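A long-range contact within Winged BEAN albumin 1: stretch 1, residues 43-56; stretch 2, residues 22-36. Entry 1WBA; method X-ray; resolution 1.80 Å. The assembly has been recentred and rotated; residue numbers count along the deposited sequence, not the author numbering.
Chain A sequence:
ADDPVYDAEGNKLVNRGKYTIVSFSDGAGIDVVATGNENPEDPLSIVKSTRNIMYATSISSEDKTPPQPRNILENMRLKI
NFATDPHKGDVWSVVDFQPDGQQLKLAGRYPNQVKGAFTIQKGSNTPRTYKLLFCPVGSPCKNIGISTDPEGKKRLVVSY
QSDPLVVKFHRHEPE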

ATOM      1  N   PRO A  43       0.269   7.626  15.637  1.00  7.95           N
ATOM      2  CA  PRO A  43      -0.194   6.441  14.898  1.00  7.89           C
ATOM      3  C   PRO A  43       0.872   5.882  13.953  1.00  6.03           C
ATOM      4  O   PRO A  43       1.549   6.639  13.235  1.00  6.58           O
ATOM      5  CB  PRO A  43      -1.400   6.976  14.136  1.00  6.71           C
ATOM      6  CG  PRO A  43      -0.989   8.398  13.808  1.00  7.33           C
ATOM      7  CD  PRO A  43      -0.367   8.857  15.120  1.00  8.44           C
ATOM      8  N   LEU A  44       0.988   4.559  13.930  1.00  5.04           N
ATOM      9  CA  LEU A  44       2.000   3.908  13.099  1.00  5.50           C
ATOM     10  C   LEU A  44       1.447   2.835  12.187  1.00  5.95           C
ATOM     11  O   LEU A  44       2.190   2.285  11.376  1.00  5.36           O
ATOM     12  CB  LEU A  44       3.072   3.260  13.980  1.00  3.28           C
ATOM     13  CG  LEU A  44       3.751   4.137  15.018  1.00  8.38           C
ATOM     14  CD1 LEU A  44       4.569   3.256  15.919  1.00 10.89           C
ATOM     15  CD2 LEU A  44       4.619   5.188  14.343  1.00 10.83           C
ATOM     16  N   SER A  45       0.152   2.555  12.298  1.00  6.19           N
ATOM     17  CA  SER A  45      -0.476   1.507  11.501  1.00  5.26           C
ATOM     18  C   SER A  45      -1.188   1.986  10.231  1.00  5.94           C
ATOM     19  O   SER A  45      -2.026   2.887  10.285  1.00  6.72           O
ATOM     20  CB  SER A  45      -1.462   0.733  12.379  1.00  3.92           C
ATOM     21  OG  SER A  45      -0.783   0.224  13.502  1.00  4.77           O
ATOM     22  N   ILE A  46      -0.851   1.375   9.097  1.00  4.71           N
ATOM     23  CA  ILE A  46      -1.492   1.709   7.830  1.00  6.52           C
ATOM     24  C   ILE A  46      -2.705   0.790   7.727  1.00  6.07           C
ATOM     25  O   ILE A  46      -2.569  -0.440   7.754  1.00  9.40           O
ATOM     26  CB  ILE A  46      -0.532   1.501   6.636  1.00  6.61           C
ATOM     27  CG1 ILE A  46       0.691   2.407   6.812  1.00  6.55           C
ATOM     28  CG2 ILE A  46      -1.247   1.823   5.327  1.00 10.59           C
ATOM     29  CD1 ILE A  46       1.780   2.218   5.782  1.00  5.11           C
ATOM     30  N   VAL A  47      -3.891   1.381   7.608  1.00  5.90           N
ATOM     31  CA  VAL A  47      -5.126   0.614   7.567  1.00  5.00           C
ATOM     32  C   VAL A  47      -6.084   1.118   6.501  1.00  6.09           C
ATOM     33  O   VAL A  47      -5.854   2.161   5.886  1.00  6.97           O
ATOM     34  CB  VAL A  47      -5.886   0.743   8.937  1.00  3.24           C
ATOM     35  CG1 VAL A  47      -4.986   0.362  10.089  1.00  5.43           C
ATOM     36  CG2 VAL A  47      -6.401   2.182   9.152  1.00  2.98           C
ATOM     37  N   LYS A  48      -7.140   0.343   6.259  1.00  6.56           N
ATOM     38  CA  LYS A  48      -8.204   0.749   5.341  1.00  6.08           C
ATOM     39  C   LYS A  48      -9.072   1.561   6.301  1.00  7.00           C
ATOM     40  O   LYS A  48      -9.481   1.056   7.348  1.00  5.51           O
ATOM     41  CB  LYS A  48      -8.967  -0.473   4.850  1.00  6.61           C
ATOM     42  CG  LYS A  48     -10.192  -0.168   4.019  1.00 11.18           C
ATOM     43  CD  LYS A  48     -10.563  -1.431   3.245  1.00 16.72           C
ATOM     44  CE  LYS A  48     -11.889  -1.306   2.551  1.00 21.45           C
ATOM     45  NZ  LYS A  48     -12.931  -1.262   3.579  1.00 25.26           N
ATOM     46  N   SER A  49      -9.329   2.815   5.961  1.00  7.91           N
ATOM     47  CA  SER A  49     -10.081   3.696   6.840  1.00 11.11           C
ATOM     48  C   SER A  49     -11.499   3.306   7.195  1.00 12.69           C
ATOM     49  O   SER A  49     -12.292   2.885   6.346  1.00 10.86           O
ATOM     50  CB  SER A  49     -10.099   5.119   6.290  1.00  9.91           C
ATOM     51  OG  SER A  49     -10.522   6.049   7.287  1.00 11.79           O
ATOM     52  N   THR A  50     -11.807   3.499   8.475  1.00 14.19           N
ATOM     53  CA  THR A  50     -13.141   3.269   8.991  1.00 15.32           C
ATOM     54  C   THR A  50     -13.679   4.637   9.424  1.00 15.77           C
ATOM     55  O   THR A  50     -14.698   4.722  10.097  1.00 18.45           O
ATOM     56  CB  THR A  50     -13.134   2.266  10.188  1.00 17.21           C
ATOM     57  OG1 THR A  50     -12.187   2.689  11.171  1.00 18.83           O
ATOM     58  CG2 THR A  50     -12.750   0.874   9.713  1.00 17.72           C
ATOM     59  N   ARG A  51     -13.015   5.718   9.021  1.00 13.08           N
ATOM     60  CA  ARG A  51     -13.475   7.056   9.407  1.00 13.99           C
ATOM     61  C   ARG A  51     -13.466   8.066   8.265  1.00 14.93           C
ATOM     62  O   ARG A  51     -13.308   9.267   8.480  1.00 14.22           O
ATOM     63  CB  ARG A  51     -12.640   7.590  10.569  1.00 13.54           C
ATOM     64  CG  ARG A  51     -11.167   7.757  10.245  1.00 13.00           C
ATOM     65  CD  ARG A  51     -10.359   8.207  11.462  1.00 12.97           C
ATOM     66  NE  ARG A  51      -8.947   8.334  11.125  1.00 12.01           N
ATOM     67  CZ  ARG A  51      -8.087   9.168  11.695  1.00 13.86           C
ATOM     68  NH1 ARG A  51      -8.475   9.985  12.676  1.00 12.83           N
ATOM     69  NH2 ARG A  51      -6.839   9.207  11.243  1.00  9.45           N
ATOM     70  N   ASN A  52     -13.630   7.563   7.048  1.00 16.82           N
ATOM     71  CA  ASN A  52     -13.659   8.398   5.846  1.00 17.30           C
ATOM     72  C   ASN A  52     -12.397   9.186   5.513  1.00 16.25           C
ATOM     73  O   ASN A  52     -12.473  10.239   4.874  1.00 15.67           O
ATOM     74  CB  ASN A  52     -14.866   9.338   5.869  1.00 22.14           C
ATOM     75  CG  ASN A  52     -16.168   8.595   6.046  1.00 29.11           C
ATOM     76  OD1 ASN A  52     -16.483   7.681   5.282  1.00 32.53           O
ATOM     77  ND2 ASN A  52     -16.908   8.938   7.095  1.00 35.33           N
ATOM     78  N   ILE A  53     -11.239   8.681   5.922  1.00 10.98           N
ATOM     79  CA  ILE A  53      -9.977   9.344   5.589  1.00 12.06           C
ATOM     80  C   ILE A  53      -9.414   8.609   4.371  1.00 10.70           C
ATOM     81  O   ILE A  53      -9.571   7.401   4.252  1.00 10.19           O
ATOM     82  CB  ILE A  53      -8.914   9.227   6.724  1.00 13.31           C
ATOM     83  CG1 ILE A  53      -9.311  10.046   7.952  1.00 14.41           C
ATOM     84  CG2 ILE A  53      -7.560   9.693   6.224  1.00 11.00           C
ATOM     85  CD1 ILE A  53      -9.349  11.507   7.705  1.00 18.05           C
ATOM     86  N   MET A  54      -8.798   9.340   3.451  1.00 12.46           N
ATOM     87  CA  MET A  54      -8.190   8.717   2.282  1.00 14.22           C
ATOM     88  C   MET A  54      -6.954   9.493   1.901  1.00 13.57           C
ATOM     89  O   MET A  54      -7.019  10.461   1.133  1.00 13.42           O
ATOM     90  CB  MET A  54      -9.165   8.578   1.098  1.00 17.64           C
ATOM     91  CG  MET A  54     -10.185   9.674   0.912  1.00 24.84           C
ATOM     92  SD  MET A  54     -11.338   9.242  -0.425  1.00 31.36           S
ATOM     93  CE  MET A  54     -12.499   8.148   0.404  1.00 27.31           C
ATOM     94  N   TYR A  55      -5.825   9.091   2.479  1.00 10.16           N
ATOM     95  CA  TYR A  55      -4.556   9.762   2.221  1.00  8.51           C
ATOM     96  C   TYR A  55      -3.985   9.456   0.824  1.00 10.51           C
ATOM     97  O   TYR A  55      -4.053   8.310   0.337  1.00  9.87           O
ATOM     98  CB  TYR A  55      -3.519   9.378   3.282  1.00  6.09           C
ATOM     99  CG  TYR A  55      -3.809   9.861   4.700  1.00  9.58           C
ATOM    100  CD1 TYR A  55      -4.314  11.145   4.941  1.00  9.49           C
ATOM    101  CD2 TYR A  55      -3.533   9.047   5.805  1.00  8.04           C
ATOM    102  CE1 TYR A  55      -4.522  11.606   6.249  1.00 11.18           C
ATOM    103  CE2 TYR A  55      -3.738   9.497   7.115  1.00  8.25           C
ATOM    104  CZ  TYR A  55      -4.236  10.774   7.328  1.00 10.51           C
ATOM    105  OH  TYR A  55      -4.441  11.219   8.612  1.00  8.42           O
ATOM    106  N   ALA A  56      -3.399  10.478   0.202  1.00  7.23           N
ATOM    107  CA  ALA A  56      -2.793  10.331  -1.115  1.00  9.09           C
ATOM    108  C   ALA A  56      -1.384   9.795  -0.914  1.00  8.22           C
ATOM    109  O   ALA A  56      -0.742  10.077   0.101  1.00 10.49           O
ATOM    110  CB  ALA A  56      -2.738  11.672  -1.819  1.00  6.47           C
TER
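Stretch 2 22-36: VSFSDGAGIDVVATG

The most unusual feature of this contact is the carboxylate of Asp-31, which gathers a loop of stretch 1 around itself. Arg-51 meets it side-on, through the NE–NH2 edge of its guanidinium, with two hydrogen bonds, NE to OD2 of Asp-31 at 2.8 Å and NH2 to OD1 of Asp-31 at 2.9 Å, both with N-H...acceptor angles of 168°, so the salt bridge is bidentate. The hydroxyl OG of Ser-49 adds a further hydrogen bond to OD2 of Asp-31 at 2.9 Å, while itself accepting from the backbone N of Arg-51 and N of Ile-53, each at 3.1 Å. The serine thus links the shape of the loop to the acid. Water 3 joins OD2 of Asp-31 (2.8 Å) to N of Thr-50 (3.0 Å).

Beneath this cluster, stretch 2 lies along stretch 1 as an antiparallel strand. The axes of 30-33 and 45-48 approach to 4.6 Å, and their N-to-C directions differ by 139°, well short of a flat 180°. Phi/psi values such as -131/119 for Val-32 and -89/122 for Ile-46 confirm extended backbone. The register follows from two reciprocal pairs: N of Ser-45 to O of Val-33 and N of Val-33 to O of Ser-45, both 3.0 Å; then N of Val-47 to O of Asp-31 at 3.0 Å and N of Asp-31 to O of Val-47 at 2.9 Å. Between them, Ile-46 faces Val-32 as a non-hydrogen-bonded pair, CA to CA 4.7 Å. The ladder continues past the strand with N of Ser-49 to O of Gly-29 at 2.8 Å.

Side chains alternate across the sheet. Val-47 and Val-33 share the face that carries Asp-31 and meet at 3.8 Å between their CG2 atoms; on the face of Ile-46 and Val-32, CG2 of Ile-46 lies 3.6 Å from CG2 of Ile-30.

After the loop, stretch 1 returns to stretch 2: N of Tyr-55 donates to O of Ile-30 at 2.9 Å, nearly linearly at 174°. Here Gly-29 allows close packing, its CA 3.7 Å from CB of Met-54; an ideal CB on the glycine would fall 2.2 Å from that same CB of Met-54. Water 1 bridges N of Gly-29 (2.9 Å) and O of Ile-53 (2.8 Å).

A second salt bridge secures the turn before the strand. Lys-48 starts away from stretch 2, but its extended chain brings NZ to 2.6 Å from OD2 of Asp-26, whose OD1 accepts from N of Ala-28 at 3.0 Å.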

ATOM      1  N   VAL A  22      -8.023   3.677  -3.445  1.00 11.56           N
ATOM      2  CA  VAL A  22      -9.365   3.511  -2.888  1.00 11.93           C
ATOM      3  C   VAL A  22      -9.852   2.074  -3.098  1.00 12.38           C
ATOM      4  O   VAL A  22      -9.667   1.495  -4.172  1.00 10.94           O
ATOM      5  CB  VAL A  22     -10.353   4.522  -3.539  1.00 12.53           C
ATOM      6  CG1 VAL A  22     -11.792   4.124  -3.284  1.00 15.07           C
ATOM      7  CG2 VAL A  22     -10.111   5.922  -2.978  1.00 11.59           C
ATOM      8  N   SER A  23     -10.436   1.492  -2.058  1.00 10.31           N
ATOM      9  CA  SER A  23     -10.963   0.148  -2.128  1.00 10.49           C
ATOM     10  C   SER A  23     -12.133   0.140  -3.138  1.00 13.05           C
ATOM     11  O   SER A  23     -13.058   0.965  -3.071  1.00 13.18           O
ATOM     12  CB  SER A  23     -11.409  -0.279  -0.729  1.00 10.47           C
ATOM     13  OG  SER A  23     -12.228  -1.418  -0.755  1.00 16.53           O
ATOM     14  N   PHE A  24     -12.056  -0.774  -4.094  1.00 13.87           N
ATOM     15  CA  PHE A  24     -13.048  -0.916  -5.142  1.00 16.79           C
ATOM     16  C   PHE A  24     -14.472  -1.204  -4.650  1.00 18.41           C
ATOM     17  O   PHE A  24     -15.411  -0.488  -4.989  1.00 21.27           O
ATOM     18  CB  PHE A  24     -12.589  -2.020  -6.101  1.00 20.75           C
ATOM     19  CG  PHE A  24     -13.598  -2.374  -7.148  1.00 25.29           C
ATOM     20  CD1 PHE A  24     -14.192  -1.378  -7.926  1.00 27.22           C
ATOM     21  CD2 PHE A  24     -13.957  -3.699  -7.360  1.00 28.41           C
ATOM     22  CE1 PHE A  24     -15.141  -1.693  -8.900  1.00 27.82           C
ATOM     23  CE2 PHE A  24     -14.908  -4.029  -8.337  1.00 31.42           C
ATOM     24  CZ  PHE A  24     -15.499  -3.018  -9.109  1.00 29.23           C
ATOM     25  N   SER A  25     -14.636  -2.240  -3.843  1.00 18.82           N
ATOM     26  CA  SER A  25     -15.960  -2.607  -3.380  1.00 21.01           C
ATOM     27  C   SER A  25     -16.697  -1.611  -2.497  1.00 22.77           C
ATOM     28  O   SER A  25     -17.921  -1.543  -2.565  1.00 26.63           O
ATOM     29  CB  SER A  25     -15.914  -3.957  -2.688  1.00 22.21           C
ATOM     30  OG  SER A  25     -15.031  -3.898  -1.590  1.00 28.12           O
ATOM     31  N   ASP A  26     -15.991  -0.830  -1.681  1.00 18.88           N
ATOM     32  CA  ASP A  26     -16.690   0.104  -0.807  1.00 17.90           C
ATOM     33  C   ASP A  26     -16.263   1.558  -0.800  1.00 16.42           C
ATOM     34  O   ASP A  26     -16.822   2.351  -0.053  1.00 17.84           O
ATOM     35  CB  ASP A  26     -16.699  -0.418   0.630  1.00 19.82           C
ATOM     36  CG  ASP A  26     -15.300  -0.577   1.224  1.00 19.96           C
ATOM     37  OD1 ASP A  26     -14.315  -0.006   0.715  1.00 20.60           O
ATOM     38  OD2 ASP A  26     -15.201  -1.304   2.218  1.00 23.19           O
ATOM     39  N   GLY A  27     -15.232   1.897  -1.557  1.00 14.17           N
ATOM     40  CA  GLY A  27     -14.793   3.278  -1.600  1.00 12.78           C
ATOM     41  C   GLY A  27     -13.937   3.787  -0.447  1.00 12.17           C
ATOM     42  O   GLY A  27     -13.623   4.980  -0.399  1.00 14.18           O
ATOM     43  N   ALA A  28     -13.520   2.913   0.463  1.00  8.30           N
ATOM     44  CA  ALA A  28     -12.693   3.374   1.576  1.00  9.03           C
ATOM     45  C   ALA A  28     -11.241   3.578   1.142  1.00  8.04           C
ATOM     46  O   ALA A  28     -10.712   2.817   0.332  1.00  8.22           O
ATOM     47  CB  ALA A  28     -12.760   2.396   2.742  1.00  8.37           C
ATOM     48  N   GLY A  29     -10.604   4.587   1.725  1.00  7.97           N
ATOM     49  CA  GLY A  29      -9.222   4.878   1.421  1.00  8.93           C
ATOM     50  C   GLY A  29      -8.247   4.402   2.493  1.00  9.05           C
ATOM     51  O   GLY A  29      -8.611   3.692   3.446  1.00  7.82           O
ATOM     52  N   ILE A  30      -6.997   4.816   2.326  1.00  8.45           N
ATOM     53  CA  ILE A  30      -5.896   4.472   3.226  1.00  7.15           C
ATOM     54  C   ILE A  30      -5.818   5.502   4.358  1.00  6.24           C
ATOM     55  O   ILE A  30      -5.867   6.712   4.117  1.00  5.27           O
ATOM     56  CB  ILE A  30      -4.534   4.457   2.463  1.00  9.52           C
ATOM     57  CG1 ILE A  30      -4.624   3.572   1.214  1.00  7.84           C
ATOM     58  CG2 ILE A  30      -3.398   4.006   3.402  1.00  8.93           C
ATOM     59  CD1 ILE A  30      -5.081   2.153   1.494  1.00  9.82           C
ATOM     60  N   ASP A  31      -5.592   5.012   5.573  1.00  6.11           N
ATOM     61  CA  ASP A  31      -5.539   5.847   6.772  1.00  5.67           C
ATOM     62  C   ASP A  31      -4.362   5.378   7.643  1.00  6.48           C
ATOM     63  O   ASP A  31      -3.766   4.322   7.382  1.00  6.37           O
ATOM     64  CB  ASP A  31      -6.867   5.637   7.506  1.00  4.27           C
ATOM     65  CG  ASP A  31      -7.182   6.696   8.535  1.00  5.09           C
ATOM     66  OD1 ASP A  31      -6.363   7.581   8.864  1.00  6.94           O
ATOM     67  OD2 ASP A  31      -8.319   6.624   9.019  1.00 10.26           O
ATOM     68  N   VAL A  32      -3.987   6.195   8.625  1.00  6.80           N
ATOM     69  CA  VAL A  32      -2.909   5.855   9.540  1.00  5.94           C
ATOM     70  C   VAL A  32      -3.484   6.121  10.935  1.00  6.68           C
ATOM     71  O   VAL A  32      -3.917   7.233  11.236  1.00  7.28           O
ATOM     72  CB  VAL A  32      -1.640   6.709   9.305  1.00  5.23           C
ATOM     73  CG1 VAL A  32      -0.540   6.245  10.229  1.00  5.89           C
ATOM     74  CG2 VAL A  32      -1.160   6.577   7.873  1.00  6.14           C
ATOM     75  N   VAL A  33      -3.554   5.071  11.747  1.00  7.08           N
ATOM     76  CA  VAL A  33      -4.103   5.145  13.103  1.00  5.16           C
ATOM     77  C   VAL A  33      -3.252   4.297  14.038  1.00  6.20           C
ATOM     78  O   VAL A  33      -2.357   3.576  13.606  1.00  5.52           O
ATOM     79  CB  VAL A  33      -5.574   4.595  13.189  1.00  5.12           C
ATOM     80  CG1 VAL A  33      -6.508   5.389  12.303  1.00  8.10           C
ATOM     81  CG2 VAL A  33      -5.643   3.112  12.806  1.00  5.18           C
ATOM     82  N   ALA A  34      -3.503   4.420  15.332  1.00  6.28           N
ATOM     83  CA  ALA A  34      -2.786   3.620  16.306  1.00  6.22           C
ATOM     84  C   ALA A  34      -3.609   2.349  16.460  1.00  6.09           C
ATOM     85  O   ALA A  34      -4.843   2.403  16.459  1.00  6.71           O
ATOM     86  CB  ALA A  34      -2.719   4.339  17.617  1.00  4.94           C
ATOM     87  N   THR A  35      -2.946   1.202  16.465  1.00  6.00           N
ATOM     88  CA  THR A  35      -3.628  -0.065  16.683  1.00  6.39           C
ATOM     89  C   THR A  35      -2.920  -0.704  17.880  1.00  7.69           C
ATOM     90  O   THR A  35      -1.815  -0.297  18.236  1.00  5.75           O
ATOM     91  CB  THR A  35      -3.533  -1.042  15.461  1.00  2.97           C
ATOM     92  OG1 THR A  35      -2.162  -1.348  15.169  1.00  6.18           O
ATOM     93  CG2 THR A  35      -4.217  -0.468  14.255  1.00  2.50           C
ATOM     94  N   GLY A  36      -3.555  -1.682  18.512  1.00  6.58           N
ATOM     95  CA  GLY A  36      -2.919  -2.351  19.628  1.00  6.60           C
ATOM     96  C   GLY A  36      -2.506  -1.425  20.751  1.00  6.86           C
ATOM     97  O   GLY A  36      -3.329  -0.679  21.268  1.00 10.01           O
TER
HETATM   98  O   HOH W   1     -12.071   6.303   3.614  1.00  9.47           O
HETATM   99  O   HOH W   2      -6.530   6.735   0.217  1.00  6.26           O
HETATM  100  O   HOH W   3      -9.451   4.319  10.162  1.00  7.16           O
HETATM  101  O   HOH W   4      -3.405   9.878  10.510  1.00  9.61           O